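Local coordinates for cystalysin (Treponema denticola, PDB 1C7N), which belongs to the class I and II aminotransferase family, binds pyridoxal-5'-phosphate and forms an assembly of two chains, at residues F207-P212 with K290-C295; S269-P272 with G277-A280; K307-V312 with E384-A389; E344-K349 with F354-I359. All coordinates share one frame; numbering follows the deposited sequence.

Overall arrangement
The four contacts come from one chain of a pyridoxal-5'-phosphate-binding protein. Interaction 1 joins the loop after strand 199-203, near the cofactor, to the start of helix 289-313, and interaction 2 is nested within the loop it closes. Interaction 3 uses the same long helix further along, its centre about 26 Å from that of interaction 1, and packs it on helix 376-393. Helix 289-313 thus runs from the cofactor-side loop to the last helix of the chain. Interaction 4 is nested inside interaction 3; their centres lie about 16 Å apart, and they touch where Ala-389 packs on Phe-345. Interactions 2 and 3, about 42 Å apart between centres, sit on opposite sides of the chain's centre.

Interaction 1: F207-P212 with K290-C295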
loop_
_atom_site.group_PDB
_atom_site.type_symbol
_atom_site.label_atom_id
_atom_site.label_comp_id
_atom_site.label_asym_id
_atom_site.label_seq_id
_atom_site.Cartn_x
_atom_site.Cartn_y
_atom_site.Cartn_z
ATOM N N PHE A 207 -11.218 5.681 -17.212
ATOM C CA PHE A 207 -11.066 5.991 -18.632
ATOM C C PHE A 207 -10.970 4.846 -19.647
ATOM O O PHE A 207 -10.992 5.104 -20.849
ATOM C CB PHE A 207 -9.956 7.053 -18.866
ATOM C CG PHE A 207 -8.534 6.554 -18.719
ATOM C CD1 PHE A 207 -7.473 7.423 -18.984
ATOM C CD2 PHE A 207 -8.243 5.254 -18.332
ATOM C CE1 PHE A 207 -6.142 7.003 -18.865
ATOM C CE2 PHE A 207 -6.915 4.825 -18.211
ATOM C CZ PHE A 207 -5.867 5.702 -18.479
ATOM N N ASP A 208 -10.901 3.596 -19.186
ATOM C CA ASP A 208 -10.862 2.463 -20.118
ATOM C C ASP A 208 -12.244 1.830 -20.226
ATOM O O ASP A 208 -12.471 0.964 -21.071
ATOM C CB ASP A 208 -9.892 1.369 -19.661
ATOM C CG ASP A 208 -8.468 1.851 -19.561
ATOM O OD1 ASP A 208 -7.982 2.486 -20.517
ATOM O OD2 ASP A 208 -7.828 1.581 -18.524
ATOM N N LEU A 209 -13.161 2.251 -19.359
ATOM C CA LEU A 209 -14.514 1.703 -19.342
ATOM C C LEU A 209 -15.502 2.657 -20.001
ATOM O O LEU A 209 -16.322 3.298 -19.333
ATOM C CB LEU A 209 -14.927 1.400 -17.895
ATOM C CG LEU A 209 -14.062 0.320 -17.226
ATOM C CD1 LEU A 209 -14.180 0.396 -15.713
ATOM C CD2 LEU A 209 -14.470 -1.052 -17.730
ATOM N N ILE A 210 -15.409 2.736 -21.325
ATOM C CA ILE A 210 -16.261 3.610 -22.126
ATOM C C ILE A 210 -17.254 2.781 -22.935
ATOM O O ILE A 210 -16.886 1.764 -23.524
ATOM C CB ILE A 210 -15.410 4.449 -23.108
ATOM C CG1 ILE A 210 -14.266 5.134 -22.355
ATOM C CG2 ILE A 210 -16.285 5.482 -23.814
ATOM C CD1 ILE A 210 -14.721 6.070 -21.251
ATOM N N MET A 211 -18.513 3.209 -22.963
ATOM C CA MET A 211 -19.523 2.484 -23.724
ATOM C C MET A 211 -19.351 2.787 -25.212
ATOM O O MET A 211 -18.815 3.833 -25.586
ATOM C CB MET A 211 -20.933 2.878 -23.269
ATOM C CG MET A 211 -21.273 2.443 -21.853
ATOM S SD MET A 211 -21.093 0.663 -21.603
ATOM C CE MET A 211 -19.532 0.609 -20.715
ATOM N N PRO A 212 -19.794 1.865 -26.082
ATOM C CA PRO A 212 -19.687 2.037 -27.534
ATOM C C PRO A 212 -20.210 3.389 -28.013
ATOM O O PRO A 212 -21.254 3.857 -27.561
ATOM C CB PRO A 212 -20.517 0.877 -28.074
ATOM C CG PRO A 212 -20.259 -0.195 -27.055
ATOM C CD PRO A 212 -20.415 0.568 -25.758
ATOM N N LYS A 290 -8.410 -8.351 -24.958
ATOM C CA LYS A 290 -9.586 -9.071 -25.447
ATOM C C LYS A 290 -10.604 -9.285 -24.335
ATOM O O LYS A 290 -11.811 -9.262 -24.571
ATOM C CB LYS A 290 -9.199 -10.440 -26.012
ATOM C CG LYS A 290 -8.197 -10.427 -27.154
ATOM C CD LYS A 290 -8.722 -9.737 -28.391
ATOM C CE LYS A 290 -7.837 -10.071 -29.588
ATOM N NZ LYS A 290 -6.387 -9.901 -29.275
ATOM N N TRP A 291 -10.113 -9.518 -23.121
ATOM C CA TRP A 291 -11.007 -9.736 -21.997
ATOM C C TRP A 291 -11.800 -8.456 -21.744
ATOM O O TRP A 291 -13.009 -8.498 -21.521
ATOM C CB TRP A 291 -10.211 -10.123 -20.748
ATOM C CG TRP A 291 -11.073 -10.299 -19.539
ATOM C CD1 TRP A 291 -11.695 -11.444 -19.123
ATOM C CD2 TRP A 291 -11.436 -9.280 -18.607
ATOM N NE1 TRP A 291 -12.428 -11.193 -17.980
ATOM C CE2 TRP A 291 -12.285 -9.871 -17.647
ATOM C CE3 TRP A 291 -11.128 -7.916 -18.491
ATOM C CZ2 TRP A 291 -12.831 -9.144 -16.584
ATOM C CZ3 TRP A 291 -11.670 -7.200 -17.435
ATOM C CH2 TRP A 291 -12.511 -7.818 -16.494
ATOM N N LEU A 292 -11.115 -7.317 -21.795
ATOM C CA LEU A 292 -11.760 -6.028 -21.578
ATOM C C LEU A 292 -12.852 -5.759 -22.619
ATOM O O LEU A 292 -13.901 -5.199 -22.288
ATOM C CB LEU A 292 -10.718 -4.903 -21.614
ATOM C CG LEU A 292 -11.246 -3.479 -21.428
ATOM C CD1 LEU A 292 -12.048 -3.387 -20.133
ATOM C CD2 LEU A 292 -10.081 -2.509 -21.396
ATOM N N ASP A 293 -12.609 -6.146 -23.870
ATOM C CA ASP A 293 -13.603 -5.939 -24.924
ATOM C C ASP A 293 -14.866 -6.715 -24.580
ATOM O O ASP A 293 -15.982 -6.203 -24.701
ATOM C CB ASP A 293 -13.087 -6.417 -26.290
ATOM C CG ASP A 293 -11.930 -5.584 -26.809
ATOM O OD1 ASP A 293 -11.907 -4.362 -26.556
ATOM O OD2 ASP A 293 -11.050 -6.153 -27.490
ATOM N N GLY A 294 -14.680 -7.961 -24.156
ATOM C CA GLY A 294 -15.809 -8.795 -23.792
ATOM C C GLY A 294 -16.544 -8.268 -22.573
ATOM O O GLY A 294 -17.775 -8.352 -22.494
ATOM N N CYS A 295 -15.794 -7.719 -21.622
ATOM C CA CYS A 295 -16.390 -7.172 -20.403
ATOM C C CYS A 295 -17.287 -5.985 -20.740
ATOM O O CYS A 295 -18.419 -5.895 -20.269
ATOM C CB CYS A 295 -15.294 -6.731 -19.427
ATOM S SG CYS A 295 -15.907 -6.186 -17.809
#
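Leu-209 and Leu-292 meet through single methyl groups, CD2 of the first lying 4.1 Å from CD1 of the second, with the two branched side chains running obliquely past each other. Their torsions differ. In Leu-292 CG stands opposite the backbone N (chi1 179°), which extends the side chain from helix 289-313 straight at the loop, whereas in Leu-209 CG is opposite the carbonyl carbon (chi1 -64°), and a CB that does not itself face the helix still delivers a methyl to it. The second branch of Leu-292 is used as well: CD2 lies 4.2 Å from Asp-208 O and 4.3 Å from Asp-208 CB. The leucine thus divides its two methyls between neighbouring residues of the loop, one against an apolar branch and the other against the backbone and the root of an acidic side chain. The carboxylate of Asp-208 is engaged elsewhere, OD1 bonding with Trp-78 NE1 and OD2 with Thr-239 OG1. Leu-292 also packs on Thr-239 and on Arg-82 of helix 69-83, while the backbone of Leu-209 pairs with Thr-325. The loop follows strand 199-203, and the side chain of Leu-209 comes within about 9 Å of the bound pyridoxal-5'-phosphate. No hydrogen bond crosses between the two segments, so loop and helix are held here by methyl packing, and the polar bonds that fix the direction of Asp-208 come from other parts of the fold.

Interaction 2: S269-P272 with G277-A280; sequences SGMP and GYKA
Tyr-278 reaches out from helix 275-287 and brings the hydroxyl end of its ring up against Pro-272, the two side chains crossing at about a right angle. The phenol OH donates a hydrogen bond to Pro-272 O at 2.5 Å, a short distance for such a pair. The acceptor lies at the ring edge, in its plane. Seen from the carbonyl, the approach is bent, with a C=O...OH angle of 141° and the hydroxyl tilted 26° from the carbonyl plane. The proline ring also packs against the same oxygen, CB 3.8 Å and CD 4.0 Å from Tyr-278 OH. A chi1 of -69°, with CG opposite the carbonyl carbon, sends the ring from the helix toward the proline. This is a local link between a helix and the loop that leads into it; in this class I and II aminotransferase-family protein the loop between helices 255-267 and 275-287 reaches the second subunit. Ser-269 OG hydrogen-bonds with Ser-269 OG of the second subunit, and Met-271 packs on Leu-17 of that subunit. Met-271 is extended through its first two torsions, which carries its methyl CE to 4.3 Å from Tyr-278 OH. Around the phenol, Tyr-71 meets the Tyr-278 ring edge-to-face, while Met-247 touches both Pro-272 and Tyr-278. The side chain of Met-271 lies about 10 Å from a bound pyridoxal-5'-phosphate.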
loop_
_atom_site.group_PDB
_atom_site.type_symbol
_atom_site.label_atom_id
_atom_site.label_comp_id
_atom_site.label_asym_id
_atom_site.label_seq_id
_atom_site.Cartn_x
_atom_site.Cartn_y
_atom_site.Cartn_z
ATOM N N SER A 269 2.435 6.917 3.686
ATOM C CA SER A 269 2.252 5.760 2.806
ATOM C C SER A 269 3.592 5.244 2.305
ATOM O O SER A 269 3.872 4.047 2.366
ATOM C CB SER A 269 1.374 6.106 1.592
ATOM O OG SER A 269 0.127 6.662 1.979
ATOM N N GLY A 270 4.423 6.155 1.813
ATOM C CA GLY A 270 5.710 5.756 1.285
ATOM C C GLY A 270 5.541 5.116 -0.082
ATOM O O GLY A 270 4.429 5.025 -0.604
ATOM N N MET A 271 6.648 4.666 -0.659
ATOM C CA MET A 271 6.651 4.032 -1.972
ATOM C C MET A 271 6.070 2.618 -1.909
ATOM O O MET A 271 6.346 1.874 -0.969
ATOM C CB MET A 271 8.092 3.971 -2.488
ATOM C CG MET A 271 8.269 3.344 -3.859
ATOM S SD MET A 271 10.017 2.954 -4.177
ATOM C CE MET A 271 9.880 1.285 -4.821
ATOM N N PRO A 272 5.250 2.231 -2.904
ATOM C CA PRO A 272 4.655 0.888 -2.926
ATOM C C PRO A 272 5.726 -0.145 -3.278
ATOM O O PRO A 272 6.405 -0.013 -4.298
ATOM C CB PRO A 272 3.598 0.983 -4.031
ATOM C CG PRO A 272 3.324 2.459 -4.152
ATOM C CD PRO A 272 4.680 3.071 -3.971
ATOM N N GLY A 277 1.639 -6.130 -7.512
ATOM C CA GLY A 277 0.894 -4.985 -7.996
ATOM C C GLY A 277 1.507 -4.477 -9.290
ATOM O O GLY A 277 0.803 -4.191 -10.258
ATOM N N TYR A 278 2.826 -4.363 -9.316
ATOM C CA TYR A 278 3.496 -3.904 -10.522
ATOM C C TYR A 278 3.268 -4.872 -11.678
ATOM O O TYR A 278 2.911 -4.452 -12.775
ATOM C CB TYR A 278 5.001 -3.733 -10.283
ATOM C CG TYR A 278 5.332 -2.588 -9.357
ATOM C CD1 TYR A 278 5.724 -2.820 -8.040
ATOM C CD2 TYR A 278 5.221 -1.266 -9.785
ATOM C CE1 TYR A 278 5.999 -1.764 -7.172
ATOM C CE2 TYR A 278 5.490 -0.202 -8.920
ATOM C CZ TYR A 278 5.878 -0.460 -7.619
ATOM O OH TYR A 278 6.158 0.582 -6.764
ATOM N N LYS A 279 3.453 -6.166 -11.426
ATOM C CA LYS A 279 3.285 -7.183 -12.468
ATOM C C LYS A 279 1.852 -7.309 -12.979
ATOM O O LYS A 279 1.629 -7.537 -14.170
ATOM C CB LYS A 279 3.760 -8.547 -11.963
ATOM C CG LYS A 279 3.823 -9.615 -13.049
ATOM C CD LYS A 279 4.873 -9.273 -14.097
ATOM C CE LYS A 279 4.968 -10.352 -15.158
ATOM N NZ LYS A 279 5.938 -9.990 -16.227
ATOM N N ALA A 280 0.886 -7.170 -12.074
ATOM C CA ALA A 280 -0.524 -7.260 -12.438
ATOM C C ALA A 280 -0.882 -6.196 -13.473
ATOM O O ALA A 280 -1.567 -6.478 -14.454
ATOM C CB ALA A 280 -1.400 -7.096 -11.192
#

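Interaction 3: K307-V312 with E384-A389; sequences KDFFEV and ERLNKA
Two helices, 289-313 and 376-393, run side by side here, with Phe-309 and Phe-310 of the first set against Leu-386 and Asn-387 of the second. The axes of the short segments come within 11.7 Å and point the same way within 22°. Phe-309 spans the gap: its CG is opposite the backbone N, and CZ at the ring edge comes 3.6 Å from Asn-387 CB. The ring and the Asn-387 amide stand nearly perpendicular, 86° apart. Leu-386 touches both phenylalanines with one methyl, CD1, which lies 4.1 Å from Phe-309 CE2 and 3.9 Å from Phe-310 CZ. In the same helix CD2 of Phe-309 sits over the centre of the Phe-310 ring. These are the last helix of the chain and the end of the long helix, packed through a buried apolar layer far from the middle of the subunit. Both ends of the Asn-387 amide are engaged, which fixes its rotation: OD1 bonds with His-314 NE2, while ND2 donates to Glu-384 OE1 at 3.1 Å with an N-H...O angle of 161°. Glu-384 OE2 is gripped through its anti lone pair by Lys-388 NZ, at 3.1 Å.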
loop_
_atom_site.group_PDB
_atom_site.type_symbol
_atom_site.label_atom_id
_atom_site.label_comp_id
_atom_site.label_asym_id
_atom_site.label_seq_id
_atom_site.Cartn_x
_atom_site.Cartn_y
_atom_site.Cartn_z
ATOM N N LYS A 307 -32.430 -0.504 -18.391
ATOM C CA LYS A 307 -33.257 0.501 -19.048
ATOM C C LYS A 307 -34.568 -0.123 -19.511
ATOM O O LYS A 307 -35.651 0.409 -19.247
ATOM C CB LYS A 307 -32.497 1.091 -20.241
ATOM C CG LYS A 307 -33.289 2.075 -21.097
ATOM C CD LYS A 307 -32.389 2.674 -22.171
ATOM C CE LYS A 307 -33.179 3.320 -23.299
ATOM N NZ LYS A 307 -34.098 4.383 -22.820
ATOM N N ASP A 308 -34.471 -1.258 -20.191
ATOM C CA ASP A 308 -35.655 -1.947 -20.689
ATOM C C ASP A 308 -36.587 -2.404 -19.574
ATOM O O ASP A 308 -37.809 -2.302 -19.696
ATOM C CB ASP A 308 -35.241 -3.150 -21.540
ATOM C CG ASP A 308 -36.430 -3.959 -22.014
ATOM O OD1 ASP A 308 -36.765 -4.971 -21.360
ATOM O OD2 ASP A 308 -37.041 -3.569 -23.033
ATOM N N PHE A 309 -36.011 -2.910 -18.489
ATOM C CA PHE A 309 -36.806 -3.390 -17.373
ATOM C C PHE A 309 -37.781 -2.340 -16.859
ATOM O O PHE A 309 -38.954 -2.633 -16.638
ATOM C CB PHE A 309 -35.910 -3.836 -16.222
ATOM C CG PHE A 309 -36.663 -4.136 -14.965
ATOM C CD1 PHE A 309 -37.388 -5.314 -14.838
ATOM C CD2 PHE A 309 -36.694 -3.212 -13.924
ATOM C CE1 PHE A 309 -38.135 -5.569 -13.692
ATOM C CE2 PHE A 309 -37.434 -3.457 -12.775
ATOM C CZ PHE A 309 -38.158 -4.638 -12.659
ATOM N N PHE A 310 -37.304 -1.117 -16.659
ATOM C CA PHE A 310 -38.186 -0.073 -16.161
ATOM C C PHE A 310 -39.178 0.438 -17.209
ATOM O O PHE A 310 -40.307 0.789 -16.870
ATOM C CB PHE A 310 -37.373 1.083 -15.580
ATOM C CG PHE A 310 -36.565 0.698 -14.366
ATOM C CD1 PHE A 310 -35.196 0.469 -14.465
ATOM C CD2 PHE A 310 -37.183 0.533 -13.127
ATOM C CE1 PHE A 310 -34.456 0.081 -13.344
ATOM C CE2 PHE A 310 -36.449 0.145 -12.005
ATOM C CZ PHE A 310 -35.086 -0.080 -12.115
ATOM N N GLU A 311 -38.774 0.478 -18.474
ATOM C CA GLU A 311 -39.686 0.932 -19.522
ATOM C C GLU A 311 -40.860 -0.040 -19.616
ATOM O O GLU A 311 -41.989 0.352 -19.899
ATOM C CB GLU A 311 -38.982 0.986 -20.882
ATOM C CG GLU A 311 -37.783 1.900 -20.939
ATOM C CD GLU A 311 -37.133 1.909 -22.309
ATOM O OE1 GLU A 311 -37.122 0.846 -22.964
ATOM O OE2 GLU A 311 -36.623 2.970 -22.721
ATOM N N VAL A 312 -40.584 -1.314 -19.366
ATOM C CA VAL A 312 -41.609 -2.351 -19.444
ATOM C C VAL A 312 -42.438 -2.585 -18.179
ATOM O O VAL A 312 -43.644 -2.834 -18.260
ATOM C CB VAL A 312 -40.976 -3.709 -19.849
ATOM C CG1 VAL A 312 -41.995 -4.826 -19.705
ATOM C CG2 VAL A 312 -40.455 -3.639 -21.282
ATOM N N GLU A 384 -35.906 -8.779 -10.999
ATOM C CA GLU A 384 -37.164 -9.473 -10.743
ATOM C C GLU A 384 -37.527 -9.400 -9.257
ATOM O O GLU A 384 -38.707 -9.345 -8.909
ATOM C CB GLU A 384 -37.089 -10.928 -11.218
ATOM C CG GLU A 384 -38.388 -11.722 -11.043
ATOM C CD GLU A 384 -39.632 -10.956 -11.485
ATOM O OE1 GLU A 384 -39.561 -10.208 -12.481
ATOM O OE2 GLU A 384 -40.692 -11.111 -10.842
ATOM N N ARG A 385 -36.524 -9.404 -8.378
ATOM C CA ARG A 385 -36.796 -9.280 -6.941
ATOM C C ARG A 385 -37.372 -7.890 -6.704
ATOM O O ARG A 385 -38.321 -7.709 -5.938
ATOM C CB ARG A 385 -35.518 -9.403 -6.113
ATOM C CG ARG A 385 -35.158 -10.800 -5.696
ATOM C CD ARG A 385 -34.373 -10.765 -4.396
ATOM N NE ARG A 385 -33.144 -9.975 -4.504
ATOM C CZ ARG A 385 -32.108 -10.311 -5.267
ATOM N NH1 ARG A 385 -32.151 -11.421 -5.998
ATOM N NH2 ARG A 385 -31.020 -9.549 -5.286
ATOM N N LEU A 386 -36.767 -6.911 -7.370
ATOM C CA LEU A 386 -37.179 -5.518 -7.279
ATOM C C LEU A 386 -38.599 -5.395 -7.825
ATOM O O LEU A 386 -39.446 -4.714 -7.248
ATOM C CB LEU A 386 -36.242 -4.654 -8.126
ATOM C CG LEU A 386 -36.023 -3.177 -7.803
ATOM C CD1 LEU A 386 -35.821 -2.430 -9.120
ATOM C CD2 LEU A 386 -37.192 -2.600 -7.037
ATOM N N ASN A 387 -38.837 -6.065 -8.949
ATOM C CA ASN A 387 -40.137 -6.065 -9.613
ATOM C C ASN A 387 -41.245 -6.476 -8.646
ATOM O O ASN A 387 -42.249 -5.779 -8.514
ATOM C CB ASN A 387 -40.097 -7.016 -10.815
ATOM C CG ASN A 387 -41.271 -6.823 -11.758
ATOM O OD1 ASN A 387 -41.843 -5.736 -11.841
ATOM N ND2 ASN A 387 -41.621 -7.878 -12.495
ATOM N N LYS A 388 -41.062 -7.607 -7.969
ATOM C CA LYS A 388 -42.063 -8.081 -7.016
ATOM C C LYS A 388 -42.208 -7.123 -5.835
ATOM O O LYS A 388 -43.315 -6.888 -5.347
ATOM C CB LYS A 388 -41.709 -9.478 -6.500
ATOM C CG LYS A 388 -41.779 -10.573 -7.557
ATOM C CD LYS A 388 -42.076 -11.925 -6.925
ATOM C CE LYS A 388 -42.096 -13.043 -7.959
ATOM N NZ LYS A 388 -40.761 -13.243 -8.588
ATOM N N ALA A 389 -41.087 -6.569 -5.384
ATOM C CA ALA A 389 -41.088 -5.635 -4.262
ATOM C C ALA A 389 -41.841 -4.351 -4.612
ATOM O O ALA A 389 -42.625 -3.838 -3.803
ATOM C CB ALA A 389 -39.653 -5.313 -3.850
#

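Interaction 4: E344-K349 with F354-I359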
loop_
_atom_site.group_PDB
_atom_site.type_symbol
_atom_site.label_atom_id
_atom_site.label_comp_id
_atom_site.label_asym_id
_atom_site.label_seq_id
_atom_site.Cartn_x
_atom_site.Cartn_y
_atom_site.Cartn_z
ATOM N N GLU A 344 -34.043 1.874 2.933
ATOM C CA GLU A 344 -34.688 0.863 3.755
ATOM C C GLU A 344 -35.426 -0.138 2.877
ATOM O O GLU A 344 -35.331 -1.349 3.077
ATOM C CB GLU A 344 -35.669 1.545 4.711
ATOM C CG GLU A 344 -36.560 0.611 5.512
ATOM C CD GLU A 344 -35.782 -0.326 6.412
ATOM O OE1 GLU A 344 -34.777 0.112 7.014
ATOM O OE2 GLU A 344 -36.190 -1.503 6.530
ATOM N N PHE A 345 -36.166 0.383 1.905
ATOM C CA PHE A 345 -36.939 -0.449 0.991
ATOM C C PHE A 345 -36.059 -1.353 0.138
ATOM O O PHE A 345 -36.319 -2.547 0.018
ATOM C CB PHE A 345 -37.787 0.433 0.070
ATOM C CG PHE A 345 -38.558 -0.332 -0.965
ATOM C CD1 PHE A 345 -39.708 -1.030 -0.619
ATOM C CD2 PHE A 345 -38.125 -0.362 -2.290
ATOM C CE1 PHE A 345 -40.419 -1.747 -1.573
ATOM C CE2 PHE A 345 -38.830 -1.077 -3.254
ATOM C CZ PHE A 345 -39.979 -1.772 -2.894
ATOM N N MET A 346 -35.028 -0.781 -0.467
ATOM C CA MET A 346 -34.144 -1.563 -1.323
ATOM C C MET A 346 -33.470 -2.702 -0.569
ATOM O O MET A 346 -33.448 -3.840 -1.040
ATOM C CB MET A 346 -33.078 -0.663 -1.954
ATOM C CG MET A 346 -33.631 0.412 -2.882
ATOM S SD MET A 346 -34.672 -0.253 -4.196
ATOM C CE MET A 346 -35.458 1.247 -4.775
ATOM N N ILE A 347 -32.934 -2.394 0.604
ATOM C CA ILE A 347 -32.241 -3.388 1.416
ATOM C C ILE A 347 -33.125 -4.480 2.009
ATOM O O ILE A 347 -32.778 -5.654 1.951
ATOM C CB ILE A 347 -31.492 -2.723 2.588
ATOM C CG1 ILE A 347 -30.356 -1.847 2.057
ATOM C CG2 ILE A 347 -30.948 -3.789 3.539
ATOM C CD1 ILE A 347 -29.613 -1.095 3.149
ATOM N N HIS A 348 -34.266 -4.097 2.575
ATOM C CA HIS A 348 -35.129 -5.073 3.223
ATOM C C HIS A 348 -36.323 -5.613 2.452
ATOM O O HIS A 348 -36.779 -6.720 2.733
ATOM C CB HIS A 348 -35.601 -4.526 4.574
ATOM C CG HIS A 348 -34.483 -4.243 5.532
ATOM N ND1 HIS A 348 -33.849 -3.020 5.600
ATOM C CD2 HIS A 348 -33.861 -5.038 6.434
ATOM C CE1 HIS A 348 -32.886 -3.074 6.502
ATOM N NE2 HIS A 348 -32.871 -4.288 7.023
ATOM N N LYS A 349 -36.840 -4.853 1.493
ATOM C CA LYS A 349 -37.980 -5.335 0.724
ATOM C C LYS A 349 -37.545 -5.965 -0.591
ATOM O O LYS A 349 -38.030 -7.032 -0.955
ATOM C CB LYS A 349 -38.972 -4.200 0.448
ATOM C CG LYS A 349 -39.641 -3.647 1.693
ATOM C CD LYS A 349 -40.390 -4.735 2.451
ATOM C CE LYS A 349 -41.012 -4.189 3.729
ATOM N NZ LYS A 349 -41.695 -5.254 4.524
ATOM N N PHE A 354 -27.833 -1.356 -3.819
ATOM C CA PHE A 354 -27.250 -0.357 -4.702
ATOM C C PHE A 354 -26.314 0.489 -3.864
ATOM O O PHE A 354 -26.100 0.234 -2.679
ATOM C CB PHE A 354 -28.325 0.597 -5.247
ATOM C CG PHE A 354 -29.374 -0.053 -6.113
ATOM C CD1 PHE A 354 -29.019 -0.826 -7.212
ATOM C CD2 PHE A 354 -30.727 0.202 -5.881
ATOM C CE1 PHE A 354 -29.992 -1.332 -8.076
ATOM C CE2 PHE A 354 -31.710 -0.297 -6.741
ATOM C CZ PHE A 354 -31.342 -1.064 -7.840
ATOM N N ASP A 355 -25.731 1.490 -4.500
ATOM C CA ASP A 355 -24.929 2.444 -3.774
ATOM C C ASP A 355 -25.955 3.570 -3.790
ATOM O O ASP A 355 -26.175 4.209 -4.821
ATOM C CB ASP A 355 -23.658 2.796 -4.536
ATOM C CG ASP A 355 -22.409 2.325 -3.807
ATOM O OD1 ASP A 355 -22.454 1.219 -3.226
ATOM O OD2 ASP A 355 -21.388 3.049 -3.812
ATOM N N GLU A 356 -26.632 3.763 -2.661
ATOM C CA GLU A 356 -27.679 4.774 -2.559
ATOM C C GLU A 356 -27.210 6.118 -3.086
ATOM O O GLU A 356 -26.151 6.615 -2.707
ATOM C CB GLU A 356 -28.172 4.890 -1.112
ATOM C CG GLU A 356 -28.699 3.569 -0.541
ATOM C CD GLU A 356 -29.982 3.085 -1.207
ATOM O OE1 GLU A 356 -30.152 1.858 -1.347
ATOM O OE2 GLU A 356 -30.829 3.920 -1.580
ATOM N N GLY A 357 -28.018 6.699 -3.969
ATOM C CA GLY A 357 -27.677 7.967 -4.586
ATOM C C GLY A 357 -27.230 9.087 -3.675
ATOM O O GLY A 357 -26.292 9.814 -4.010
ATOM N N TYR A 358 -27.872 9.225 -2.519
ATOM C CA TYR A 358 -27.542 10.313 -1.602
ATOM C C TYR A 358 -26.116 10.340 -1.061
ATOM O O TYR A 358 -25.634 11.396 -0.643
ATOM C CB TYR A 358 -28.542 10.341 -0.433
ATOM C CG TYR A 358 -28.318 9.305 0.650
ATOM C CD1 TYR A 358 -27.545 9.602 1.771
ATOM C CD2 TYR A 358 -28.892 8.037 0.564
ATOM C CE1 TYR A 358 -27.354 8.665 2.785
ATOM C CE2 TYR A 358 -28.706 7.089 1.569
ATOM C CZ TYR A 358 -27.936 7.412 2.680
ATOM O OH TYR A 358 -27.763 6.502 3.696
ATOM N N ILE A 359 -25.428 9.203 -1.071
ATOM C CA ILE A 359 -24.066 9.182 -0.548
ATOM C C ILE A 359 -23.096 9.960 -1.432
ATOM O O ILE A 359 -21.981 10.271 -1.011
ATOM C CB ILE A 359 -23.541 7.738 -0.365
ATOM C CG1 ILE A 359 -23.255 7.093 -1.725
ATOM C CG2 ILE A 359 -24.558 6.922 0.411
ATOM C CD1 ILE A 359 -22.675 5.690 -1.622
#
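A buried carboxylate oxygen rests on hydrocarbon: Glu-356 OE1 lies 3.9 Å from Met-346 CB, with no hydrogen bond between the segments. The other oxygen, OE2, is close to Glu-368 OE1 of strand 367-371, a pairing of like charges consistent with a proton shared between the two acids or raised ionisation constants. Glu-356 gets there by folding back at chi2 (-67°), which brings the end of its chain nearer the helix than its CB would suggest. Met-346 is likewise bent at chi2 (-55°), and this curl places its sulfur beside the Phe-354 ring. SD is 3.9 Å from Phe-354 CE2 and 5.1 Å from the ring centroid, 72° off the ring normal, an oblique Met-aromatic contact. CG of Met-346 follows along the same rim, 4.2 Å from Phe-354 CD2. Phe-354 also packs on Glu-368 and Ile-370 of strand 367-371, and Met-346 touches Glu-368 as well as Phe-332. Helix 339-350 is thereby laid against strand 355-356, the edge of a three-stranded antiparallel sheet, as a short alpha-to-beta connection in which helix and following strand pack on each other.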